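Local coordinates for protein acetyltransferase (Bacillus cereus, PDB 1Y9W) that probably transfers acyl groups, most likely from acetyl-CoA, to a substrate not yet identified, as do other enzymes of the GNAT acetyltransferase family, at residues Q83-I88 / P110-K115; G53-T58 / L64-L69; V40-K45 / E89-E94. One frame throughout, in Å; residues are numbered along the deposited sequence.

Interaction 1 of 3, residues Q83-I88 / P110-K115; sequences QLLHEI and PEFYKK
The rings of F112 and Y113 both meet a single methyl of L85, CD2, and both meet it obliquely. Between themselves the two rings are set edge to face: F112 CD2 sits 3.6 Å above the ring plane of Y113, over its centre, while Y113 CE1 lies in plane at the edge of the F112 ring. This aromatic pair on helix 110-115 faces helix 80-94. Both helices pack on the same face of the central sheet of the GNAT fold, where Y113 rests on L69. In this family the helix corresponding to 80-94 starts from the loop that holds the pyrophosphate of acetyl-CoA.

Leucine suits its place because its fork divides the work: CD2 goes to the two rings, while CD1 packs on I66 of the sheet. With L85 CG swung anti to the backbone N (chi1 -173°), the isobutyl group extends across the gap and approaches F112 from the opposite direction. The helices stay well apart, L85 CA and Y113 CA being 9.1 Å from each other, and long side chains make the join without any hydrogen bond across it. Beyond the pair, F112 also meets the ring of H116, whose ND1 is hydrogen-bonded to F112 O. The methyl carbon L85 CD2 comes to 3.8 Å from F112 CE2 and stands a little farther, 4.3 Å, from Y113 CD1.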
loop_
_atom_site.group_PDB
_atom_site.type_symbol
_atom_site.label_atom_id
_atom_site.label_comp_id
_atom_site.label_asym_id
_atom_site.label_seq_id
_atom_site.Cartn_x
_atom_site.Cartn_y
_atom_site.Cartn_z
ATOM N N GLN A 83 12.415 -19.682 -3.578
ATOM C CA GLN A 83 11.434 -20.740 -3.786
ATOM C C GLN A 83 10.000 -20.217 -3.609
ATOM O O GLN A 83 9.100 -20.519 -4.407
ATOM C CB GLN A 83 11.707 -21.843 -2.769
ATOM C CG GLN A 83 11.503 -23.257 -3.251
ATOM C CD GLN A 83 11.763 -24.269 -2.140
ATOM O OE1 GLN A 83 12.815 -24.246 -1.491
ATOM N NE2 GLN A 83 10.802 -25.160 -1.915
ATOM N N LEU A 84 9.791 -19.444 -2.547
ATOM C CA LEU A 84 8.483 -18.879 -2.246
ATOM C C LEU A 84 8.064 -17.847 -3.283
ATOM O O LEU A 84 6.901 -17.784 -3.692
ATOM C CB LEU A 84 8.509 -18.237 -0.857
ATOM C CG LEU A 84 8.572 -19.253 0.279
ATOM C CD1 LEU A 84 9.083 -18.602 1.563
ATOM C CD2 LEU A 84 7.193 -19.844 0.459
ATOM N N LEU A 85 9.017 -17.029 -3.704
ATOM C CA LEU A 85 8.735 -15.997 -4.686
ATOM C C LEU A 85 8.342 -16.654 -5.999
ATOM O O LEU A 85 7.317 -16.323 -6.582
ATOM C CB LEU A 85 9.971 -15.122 -4.889
ATOM C CG LEU A 85 9.807 -13.892 -5.774
ATOM C CD1 LEU A 85 8.737 -12.984 -5.189
ATOM C CD2 LEU A 85 11.134 -13.163 -5.863
ATOM N N HIS A 86 9.160 -17.591 -6.459
ATOM C CA HIS A 86 8.872 -18.282 -7.705
ATOM C C HIS A 86 7.504 -18.954 -7.638
ATOM O O HIS A 86 6.707 -18.886 -8.576
ATOM C CB HIS A 86 9.942 -19.336 -7.981
ATOM C CG HIS A 86 9.632 -20.208 -9.159
ATOM N ND1 HIS A 86 9.648 -19.740 -10.458
ATOM C CD2 HIS A 86 9.245 -21.505 -9.231
ATOM C CE1 HIS A 86 9.283 -20.712 -11.277
ATOM N NE2 HIS A 86 9.031 -21.793 -10.557
ATOM N N GLU A 87 7.234 -19.590 -6.506
ATOM C CA GLU A 87 5.983 -20.293 -6.299
ATOM C C GLU A 87 4.758 -19.392 -6.280
ATOM O O GLU A 87 3.714 -19.738 -6.837
ATOM C CB GLU A 87 6.033 -21.070 -4.988
ATOM C CG GLU A 87 4.968 -22.140 -4.898
ATOM C CD GLU A 87 5.535 -23.536 -5.103
ATOM O OE1 GLU A 87 6.347 -23.724 -6.041
ATOM O OE2 GLU A 87 5.162 -24.448 -4.324
ATOM N N ILE A 88 4.857 -18.236 -5.637
ATOM C CA ILE A 88 3.681 -17.397 -5.601
ATOM C C ILE A 88 3.467 -16.690 -6.935
ATOM O O ILE A 88 2.339 -16.336 -7.267
ATOM C CB ILE A 88 3.722 -16.391 -4.432
ATOM C CG1 ILE A 88 2.286 -15.950 -4.103
ATOM C CG2 ILE A 88 4.626 -15.221 -4.780
ATOM C CD1 ILE A 88 2.139 -15.082 -2.862
ATOM N N PRO A 110 16.566 -5.149 -1.165
ATOM C CA PRO A 110 15.926 -4.918 -2.468
ATOM C C PRO A 110 16.671 -5.573 -3.641
ATOM O O PRO A 110 16.088 -5.808 -4.701
ATOM C CB PRO A 110 15.886 -3.395 -2.573
ATOM C CG PRO A 110 17.036 -2.961 -1.720
ATOM C CD PRO A 110 16.927 -3.873 -0.528
ATOM N N GLU A 111 17.955 -5.872 -3.454
ATOM C CA GLU A 111 18.726 -6.517 -4.512
ATOM C C GLU A 111 18.251 -7.961 -4.681
ATOM O O GLU A 111 18.525 -8.599 -5.688
ATOM C CB GLU A 111 20.236 -6.469 -4.211
ATOM C CG GLU A 111 20.707 -7.202 -2.960
ATOM C CD GLU A 111 20.143 -6.620 -1.670
ATOM O OE1 GLU A 111 20.128 -5.380 -1.517
ATOM O OE2 GLU A 111 19.725 -7.411 -0.799
ATOM N N PHE A 112 17.529 -8.472 -3.692
ATOM C CA PHE A 112 17.001 -9.821 -3.786
ATOM C C PHE A 112 16.014 -9.839 -4.946
ATOM O O PHE A 112 16.067 -10.707 -5.813
ATOM C CB PHE A 112 16.269 -10.200 -2.498
ATOM C CG PHE A 112 15.493 -11.483 -2.596
ATOM C CD1 PHE A 112 16.135 -12.714 -2.493
ATOM C CD2 PHE A 112 14.111 -11.460 -2.801
ATOM C CE1 PHE A 112 15.409 -13.905 -2.590
ATOM C CE2 PHE A 112 13.378 -12.642 -2.900
ATOM C CZ PHE A 112 14.028 -13.866 -2.794
ATOM N N TYR A 113 15.110 -8.866 -4.948
ATOM C CA TYR A 113 14.088 -8.751 -5.984
ATOM C C TYR A 113 14.671 -8.339 -7.329
ATOM O O TYR A 113 14.193 -8.767 -8.379
ATOM C CB TYR A 113 13.035 -7.743 -5.537
ATOM C CG TYR A 113 12.401 -8.131 -4.227
ATOM C CD1 TYR A 113 11.502 -9.190 -4.155
ATOM C CD2 TYR A 113 12.726 -7.463 -3.054
ATOM C CE1 TYR A 113 10.942 -9.571 -2.943
ATOM C CE2 TYR A 113 12.172 -7.833 -1.839
ATOM C CZ TYR A 113 11.278 -8.886 -1.788
ATOM O OH TYR A 113 10.697 -9.235 -0.582
ATOM N N LYS A 114 15.700 -7.501 -7.279
ATOM C CA LYS A 114 16.381 -7.021 -8.470
ATOM C C LYS A 114 16.987 -8.243 -9.159
ATOM O O LYS A 114 16.930 -8.388 -10.378
ATOM C CB LYS A 114 17.478 -6.031 -8.047
ATOM C CG LYS A 114 18.032 -5.131 -9.143
ATOM C CD LYS A 114 18.969 -5.880 -10.056
ATOM C CE LYS A 114 19.607 -4.956 -11.081
ATOM N NZ LYS A 114 20.561 -5.710 -11.962
ATOM N N LYS A 115 17.547 -9.126 -8.345
ATOM C CA LYS A 115 18.181 -10.353 -8.812
ATOM C C LYS A 115 17.142 -11.333 -9.355
ATOM O O LYS A 115 17.471 -12.255 -10.095
ATOM C CB LYS A 115 18.955 -10.982 -7.647
ATOM C CG LYS A 115 19.581 -12.315 -7.938
ATOM C CD LYS A 115 20.093 -12.959 -6.658
ATOM C CE LYS A 115 20.716 -14.339 -6.930
ATOM N NZ LYS A 115 19.735 -15.365 -7.422
#

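Interaction 2 of 3, residues G53-T58 / L64-L69; sequences GGVTGT and LHIDFL
T56 pairs with F68 in the antiparallel hairpin of strands 51-60 and 63-71, and the exchange is uneven. T56 N gives a short bond of 2.8 Å to F68 O. T56 O, in turn, accepts twice: from F68 N at 3.2 Å and from D67 N at 2.9 Å, the second bond bent to 138° at the hydrogen. Two residues thus face one, a classic beta bulge, and the register moves by one before T58 and H65 resume regular pairing with a bond in each direction. GNAT enzymes characteristically carry a bulge in the corresponding strand, near the place where this strand and the next splay apart to take acetyl-CoA; the bulge here is consistent with that.

Being the extra residue, D67 brings its carboxylate toward strand 53-58. H65 ND1 donates to D67 OD1 at 2.9 Å, arriving from above the carboxylate plane, and a water also donates to that oxygen while bonding T58 OG1. A second water donates to D67 OD2 at 2.7 Å and reaches T56 OG1 as well. The threonines suit their places because their hydroxyls extend these water bridges, and T56 OG1 also lies at the edge of the F68 ring, in its plane. G57, with no side chain, lets H65 O approach its CA to 3.0 Å. On the face turned to helix 80-94 the join is apolar: V55 CG2 touches I66 CG2 at 3.8 Å. The chemistry implies a two-sided hairpin, apolar toward the helix and mixed on the side of T56, T58, H65 and F68, where the H65 imidazole fixes the D67 carboxylate from its own strand and two waters carry it across to the threonines.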
loop_
_atom_site.group_PDB
_atom_site.type_symbol
_atom_site.label_atom_id
_atom_site.label_comp_id
_atom_site.label_asym_id
_atom_site.label_seq_id
_atom_site.Cartn_x
_atom_site.Cartn_y
_atom_site.Cartn_z
ATOM N N GLY A 53 9.655 -20.078 6.676
ATOM C CA GLY A 53 9.572 -18.994 5.721
ATOM C C GLY A 53 8.163 -18.868 5.191
ATOM O O GLY A 53 7.357 -19.783 5.344
ATOM N N GLY A 54 7.853 -17.733 4.574
ATOM C CA GLY A 54 6.522 -17.541 4.028
ATOM C C GLY A 54 6.422 -16.279 3.202
ATOM O O GLY A 54 7.318 -15.426 3.236
ATOM N N VAL A 55 5.334 -16.161 2.451
ATOM C CA VAL A 55 5.100 -14.992 1.614
ATOM C C VAL A 55 3.597 -14.776 1.534
ATOM O O VAL A 55 2.831 -15.737 1.453
ATOM C CB VAL A 55 5.677 -15.198 0.182
ATOM C CG1 VAL A 55 4.991 -16.384 -0.497
ATOM C CG2 VAL A 55 5.514 -13.917 -0.641
ATOM N N THR A 56 3.176 -13.520 1.586
ATOM C CA THR A 56 1.756 -13.200 1.504
ATOM C C THR A 56 1.569 -12.057 0.520
ATOM O O THR A 56 2.440 -11.196 0.379
ATOM C CB THR A 56 1.172 -12.764 2.875
ATOM O OG1 THR A 56 1.624 -11.438 3.190
ATOM C CG2 THR A 56 1.627 -13.720 3.983
ATOM N N GLY A 57 0.430 -12.056 -0.160
ATOM C CA GLY A 57 0.139 -11.009 -1.122
ATOM C C GLY A 57 -1.355 -10.948 -1.339
ATOM O O GLY A 57 -2.093 -11.778 -0.798
ATOM N N THR A 58 -1.812 -9.960 -2.101
ATOM C CA THR A 58 -3.238 -9.840 -2.388
ATOM C C THR A 58 -3.380 -9.567 -3.878
ATOM O O THR A 58 -2.551 -8.863 -4.472
ATOM C CB THR A 58 -3.921 -8.689 -1.605
ATOM O OG1 THR A 58 -3.712 -7.460 -2.297
ATOM C CG2 THR A 58 -3.353 -8.563 -0.191
ATOM N N LEU A 64 -0.741 -9.150 -8.797
ATOM C CA LEU A 64 -0.369 -9.620 -7.475
ATOM C C LEU A 64 0.544 -8.607 -6.788
ATOM O O LEU A 64 1.558 -8.185 -7.350
ATOM C CB LEU A 64 0.371 -10.955 -7.562
ATOM C CG LEU A 64 1.065 -11.347 -6.250
ATOM C CD1 LEU A 64 0.025 -11.596 -5.170
ATOM C CD2 LEU A 64 1.932 -12.580 -6.459
ATOM N N HIS A 65 0.179 -8.188 -5.583
ATOM C CA HIS A 65 1.043 -7.282 -4.852
ATOM C C HIS A 65 1.570 -8.108 -3.703
ATOM O O HIS A 65 0.788 -8.641 -2.916
ATOM C CB HIS A 65 0.292 -6.066 -4.305
ATOM C CG HIS A 65 1.161 -5.159 -3.486
ATOM N ND1 HIS A 65 1.431 -5.389 -2.153
ATOM C CD2 HIS A 65 1.896 -4.076 -3.834
ATOM C CE1 HIS A 65 2.296 -4.490 -1.716
ATOM N NE2 HIS A 65 2.596 -3.680 -2.717
ATOM N N ILE A 66 2.887 -8.247 -3.625
ATOM C CA ILE A 66 3.485 -9.016 -2.545
ATOM C C ILE A 66 3.628 -8.111 -1.329
ATOM O O ILE A 66 4.363 -7.129 -1.355
ATOM C CB ILE A 66 4.854 -9.582 -2.950
ATOM C CG1 ILE A 66 4.679 -10.537 -4.135
ATOM C CG2 ILE A 66 5.479 -10.326 -1.767
ATOM C CD1 ILE A 66 5.967 -11.125 -4.637
ATOM N N ASP A 67 2.907 -8.459 -0.267
ATOM C CA ASP A 67 2.887 -7.683 0.970
ATOM C C ASP A 67 4.038 -7.973 1.906
ATOM O O ASP A 67 4.670 -7.060 2.432
ATOM C CB ASP A 67 1.574 -7.936 1.703
ATOM C CG ASP A 67 0.364 -7.637 0.843
ATOM O OD1 ASP A 67 0.324 -6.550 0.232
ATOM O OD2 ASP A 67 -0.550 -8.484 0.777
ATOM N N PHE A 68 4.299 -9.254 2.133
ATOM C CA PHE A 68 5.383 -9.644 3.020
ATOM C C PHE A 68 6.053 -10.941 2.591
ATOM O O PHE A 68 5.400 -11.887 2.140
ATOM C CB PHE A 68 4.854 -9.811 4.444
ATOM C CG PHE A 68 4.255 -8.567 5.011
ATOM C CD1 PHE A 68 5.057 -7.605 5.601
ATOM C CD2 PHE A 68 2.887 -8.347 4.928
ATOM C CE1 PHE A 68 4.513 -6.438 6.103
ATOM C CE2 PHE A 68 2.328 -7.184 5.425
ATOM C CZ PHE A 68 3.147 -6.223 6.015
ATOM N N LEU A 69 7.369 -10.970 2.734
ATOM C CA LEU A 69 8.145 -12.157 2.419
ATOM C C LEU A 69 9.187 -12.282 3.517
ATOM O O LEU A 69 9.989 -11.372 3.742
ATOM C CB LEU A 69 8.821 -12.027 1.056
ATOM C CG LEU A 69 9.465 -13.328 0.586
ATOM C CD1 LEU A 69 9.603 -13.308 -0.915
ATOM C CD2 LEU A 69 10.811 -13.505 1.254
HETATM O O HOH W 1 -1.272 -10.010 2.820
HETATM O O HOH W 2 -1.930 -5.205 -1.167
#

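Interaction 3 of 3, residues V40-K45 / E89-E94; sequences VSLVVK and EGIAKE
L42 and I91 reach toward each other tip to tip, joining the strand at one end of the chain's own sheet to helix 80-94, which packs over it in the alpha/beta layering of the GNAT fold. The touching end of I91 is CD1, and it is met by the fork of L42: L42 CD1 and L42 CD2 are each 3.8 Å from I91 CD1.

Conformation makes this reach possible. I91 holds CG1 anti to its carbonyl carbon (chi1 -58°), and chi2 then runs fully extended at 177°, carrying CD1 well out from its own CA, toward the strand. Isoleucine serves well here, for a slim unbranched arm makes the contact while the branch at CB keeps the base of the side chain stiff. L42 answers with its CG beside the backbone N and anti to the carbonyl carbon (chi1 -67°), and its two methyls spread to receive the incoming carbon. V40 stands two residues earlier on the strand and therefore on the same face; its short, beta-branched side chain adds a second, looser apolar contact.

The strand is outermost only within its own chain: residues L42 to K45 pair antiparallel with a strand of the second subunit, so the sheet continues across the interface. K45 also forms a salt bridge with E13 of that subunit. On the helix, E89 turns elsewhere, to a salt bridge with K138. The more distant apolar partner of the I91 terminus is V40, whose CG2 lies 4.2 Å from I91 CD1.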
loop_
_atom_site.group_PDB
_atom_site.type_symbol
_atom_site.label_atom_id
_atom_site.label_comp_id
_atom_site.label_asym_id
_atom_site.label_seq_id
_atom_site.Cartn_x
_atom_site.Cartn_y
_atom_site.Cartn_z
ATOM N N VAL A 40 -3.470 -14.300 -0.842
ATOM C CA VAL A 40 -2.781 -15.555 -1.076
ATOM C C VAL A 40 -1.527 -15.584 -0.218
ATOM O O VAL A 40 -0.886 -14.551 -0.014
ATOM C CB VAL A 40 -2.384 -15.701 -2.552
ATOM C CG1 VAL A 40 -1.542 -14.525 -2.971
ATOM C CG2 VAL A 40 -1.610 -16.999 -2.758
ATOM N N SER A 41 -1.186 -16.756 0.303
ATOM C CA SER A 41 0.012 -16.881 1.120
ATOM C C SER A 41 0.536 -18.299 1.088
ATOM O O SER A 41 -0.229 -19.264 1.035
ATOM C CB SER A 41 -0.259 -16.470 2.571
ATOM O OG SER A 41 -0.898 -17.500 3.298
ATOM N N LEU A 42 1.856 -18.412 1.110
ATOM C CA LEU A 42 2.518 -19.702 1.097
ATOM C C LEU A 42 3.462 -19.762 2.279
ATOM O O LEU A 42 4.069 -18.755 2.648
ATOM C CB LEU A 42 3.321 -19.882 -0.196
ATOM C CG LEU A 42 2.522 -19.991 -1.495
ATOM C CD1 LEU A 42 3.473 -20.275 -2.640
ATOM C CD2 LEU A 42 1.499 -21.108 -1.382
ATOM N N VAL A 43 3.578 -20.937 2.883
ATOM C CA VAL A 43 4.484 -21.103 4.004
ATOM C C VAL A 43 5.303 -22.369 3.852
ATOM O O VAL A 43 4.839 -23.364 3.294
ATOM C CB VAL A 43 3.737 -21.179 5.373
ATOM C CG1 VAL A 43 3.140 -19.829 5.715
ATOM C CG2 VAL A 43 2.655 -22.249 5.330
ATOM N N VAL A 44 6.540 -22.308 4.321
ATOM C CA VAL A 44 7.414 -23.465 4.319
ATOM C C VAL A 44 7.403 -23.829 5.791
ATOM O O VAL A 44 7.741 -22.995 6.626
ATOM C CB VAL A 44 8.844 -23.102 3.918
ATOM C CG1 VAL A 44 9.774 -24.256 4.239
ATOM C CG2 VAL A 44 8.897 -22.770 2.433
ATOM N N LYS A 45 6.999 -25.050 6.123
ATOM C CA LYS A 45 6.952 -25.447 7.525
ATOM C C LYS A 45 7.074 -26.948 7.706
ATOM O O LYS A 45 7.130 -27.697 6.727
ATOM C CB LYS A 45 5.645 -24.972 8.146
ATOM C CG LYS A 45 4.414 -25.613 7.547
ATOM C CD LYS A 45 3.176 -25.186 8.313
ATOM C CE LYS A 45 1.918 -25.752 7.697
ATOM N NZ LYS A 45 0.686 -25.311 8.413
ATOM N N GLU A 89 4.529 -16.503 -7.714
ATOM C CA GLU A 89 4.370 -15.864 -9.026
ATOM C C GLU A 89 3.555 -16.811 -9.909
ATOM O O GLU A 89 2.651 -16.390 -10.634
ATOM C CB GLU A 89 5.727 -15.600 -9.680
ATOM C CG GLU A 89 6.702 -14.870 -8.784
ATOM C CD GLU A 89 7.954 -14.425 -9.506
ATOM O OE1 GLU A 89 8.475 -15.204 -10.335
ATOM O OE2 GLU A 89 8.424 -13.297 -9.233
ATOM N N GLY A 90 3.886 -18.097 -9.834
ATOM C CA GLY A 90 3.175 -19.093 -10.613
ATOM C C GLY A 90 1.689 -19.071 -10.299
ATOM O O GLY A 90 0.851 -19.147 -11.199
ATOM N N ILE A 91 1.355 -18.964 -9.019
ATOM C CA ILE A 91 -0.041 -18.928 -8.619
ATOM C C ILE A 91 -0.701 -17.704 -9.231
ATOM O O ILE A 91 -1.856 -17.756 -9.665
ATOM C CB ILE A 91 -0.189 -18.850 -7.084
ATOM C CG1 ILE A 91 0.505 -20.045 -6.424
ATOM C CG2 ILE A 91 -1.657 -18.821 -6.711
ATOM C CD1 ILE A 91 0.468 -20.014 -4.909
ATOM N N ALA A 92 0.040 -16.600 -9.264
ATOM C CA ALA A 92 -0.475 -15.355 -9.817
ATOM C C ALA A 92 -0.695 -15.510 -11.314
ATOM O O ALA A 92 -1.730 -15.111 -11.843
ATOM C CB ALA A 92 0.505 -14.218 -9.552
ATOM N N LYS A 93 0.297 -16.088 -11.984
ATOM C CA LYS A 93 0.244 -16.312 -13.421
ATOM C C LYS A 93 -0.952 -17.201 -13.767
ATOM O O LYS A 93 -1.644 -16.973 -14.757
ATOM C CB LYS A 93 1.541 -16.973 -13.881
ATOM C CG LYS A 93 1.752 -16.976 -15.384
ATOM C CD LYS A 93 3.036 -17.708 -15.775
ATOM C CE LYS A 93 4.281 -17.132 -15.081
ATOM N NZ LYS A 93 4.400 -17.516 -13.638
ATOM N N GLU A 94 -1.192 -18.202 -12.930
ATOM C CA GLU A 94 -2.293 -19.143 -13.110
ATOM C C GLU A 94 -3.683 -18.517 -12.937
ATOM O O GLU A 94 -4.652 -18.952 -13.566
ATOM C CB GLU A 94 -2.126 -20.309 -12.128
ATOM C CG GLU A 94 -3.291 -21.294 -12.069
ATOM C CD GLU A 94 -3.515 -22.041 -13.379
ATOM O OE1 GLU A 94 -2.527 -22.564 -13.947
ATOM O OE2 GLU A 94 -4.683 -22.112 -13.834
#

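Overall arrangement
From the N terminus, residues 40-45 come first. The chain then forms the hairpin of interaction 2, a short local loop closed between 53-58 and 64-69. Helix 80-94 follows, and its segment 89-94 returns to 40-45, so interaction 3 closes a longer loop with interaction 2 nested inside. Interaction 1 begins at 83-88, within that loop, and closes only at 110-115, after a loop that includes strand 99-105; it therefore crosses interaction 3 but lies in series after interaction 2. Helix 80-94 is the common member of interactions 1 and 3, tying the outer strand and helix 110-115 to the hairpin.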